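Disulfide bond protein A (Staphylococcus aureus, PDB 3BCI) probably works as a thiol-disulfide oxidoreductase of the DsbA type, helping to form disulfide bonds in other proteins. Local coordinates at residues 63-66 against 67-71. Numbering follows the deposited sequence.
Sequences VGSR and ASHAV
His-69 sits one turn after Ser-65 on the same helix, and its side chain lies back against that residue. Its CB is 3.5 Å from the Ser-65 carbonyl O. With chi1 at -85°, CG stands beside the backbone N and anti to the carbonyl carbon, which keeps the ring over the preceding turn. CG lies 3.7 Å from Ser-65 O. CD2 meets two oxygens, Ser-65 O at 3.3 Å and Ser-65 OG at 3.5 Å. Both approach the edge of the ring, with OG in the ring plane. At the tip, NE2 is 4.0 Å from Ser-65 OG and hydrogen-bonds instead to Asp-138 on helix 130-144. This bond anchors the imidazole, and the nearby carboxylate would probably favour a proton on NE2. Ser-65 turns its OG toward the ring by placing it anti to its own N (chi1 -178°).

The backbone beneath is regular. His-69 N donates to Ser-65 O over 2.9 Å, so this carbonyl takes a hydrogen bond while also lying against the imidazole. Ala-67 N, Ser-68 N and Ala-70 N bond likewise to Val-63 O, Gly-64 O and Arg-66 O. The Ala-70 methyl rests 3.5 Å from Arg-66 O. Around the helix, Arg-66 makes a cation-pi contact with Trp-132, and Ser-68 OG bonds to Tyr-21.

The i to i+4 ladder is that of an alpha-helix. Helix 61-74 packs against helices 79-88, 100-108, 114-125 and 130-144, in the helical domain that DsbA proteins carry inserted in their thioredoxin fold.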
# COMPACT_ATOMS: atom_id res chain seq x y z
N VAL A 63 -3.74 -10.89 4.50
CA VAL A 63 -3.16 -10.71 5.82
C VAL A 63 -2.18 -9.55 5.76
O VAL A 63 -2.16 -8.69 6.65
CB VAL A 63 -2.41 -11.98 6.30
CG1 VAL A 63 -1.83 -11.75 7.69
CG2 VAL A 63 -3.36 -13.18 6.33
N GLY A 64 -1.38 -9.51 4.70
CA GLY A 64 -0.43 -8.43 4.53
C GLY A 64 -1.17 -7.12 4.39
O GLY A 64 -0.74 -6.09 4.91
N SER A 65 -2.30 -7.15 3.69
CA SER A 65 -3.11 -5.96 3.49
C SER A 65 -3.67 -5.44 4.81
O SER A 65 -3.69 -4.23 5.03
CB SER A 65 -4.27 -6.25 2.53
OG SER A 65 -5.03 -5.07 2.30
N ARG A 66 -4.12 -6.34 5.67
CA ARG A 66 -4.64 -5.93 6.98
C ARG A 66 -3.56 -5.22 7.81
O ARG A 66 -3.80 -4.16 8.37
CB ARG A 66 -5.14 -7.15 7.76
CG ARG A 66 -6.37 -7.81 7.18
CD ARG A 66 -6.60 -9.18 7.81
NE ARG A 66 -7.69 -9.90 7.17
CZ ARG A 66 -7.80 -11.22 7.16
NH1 ARG A 66 -6.87 -11.97 7.75
NH2 ARG A 66 -8.82 -11.80 6.56
N ALA A 67 -2.38 -5.83 7.89
CA ALA A 67 -1.28 -5.24 8.66
C ALA A 67 -0.95 -3.87 8.09
O ALA A 67 -0.71 -2.91 8.83
CB ALA A 67 -0.05 -6.14 8.61
N SER A 68 -0.94 -3.78 6.76
CA SER A 68 -0.64 -2.53 6.06
C SER A 68 -1.66 -1.45 6.44
O SER A 68 -1.28 -0.32 6.76
CB SER A 68 -0.67 -2.77 4.55
OG SER A 68 -0.37 -1.58 3.83
N HIS A 69 -2.94 -1.81 6.42
CA HIS A 69 -3.99 -0.86 6.78
C HIS A 69 -3.94 -0.47 8.25
O HIS A 69 -4.29 0.65 8.62
CB HIS A 69 -5.37 -1.43 6.42
CG HIS A 69 -5.76 -1.19 5.00
ND1 HIS A 69 -6.14 0.05 4.53
CD2 HIS A 69 -5.79 -2.01 3.92
CE1 HIS A 69 -6.38 -0.02 3.23
NE2 HIS A 69 -6.18 -1.26 2.84
N ALA A 70 -3.50 -1.40 9.10
CA ALA A 70 -3.39 -1.11 10.53
C ALA A 70 -2.30 -0.05 10.72
O ALA A 70 -2.49 0.92 11.46
CB ALA A 70 -3.05 -2.39 11.31
N VAL A 71 -1.18 -0.23 10.03
CA VAL A 71 -0.08 0.73 10.12
C VAL A 71 -0.54 2.11 9.64
O VAL A 71 -0.26 3.13 10.29
CB VAL A 71 1.13 0.28 9.26
CG1 VAL A 71 2.18 1.39 9.19
CG2 VAL A 71 1.74 -0.98 9.85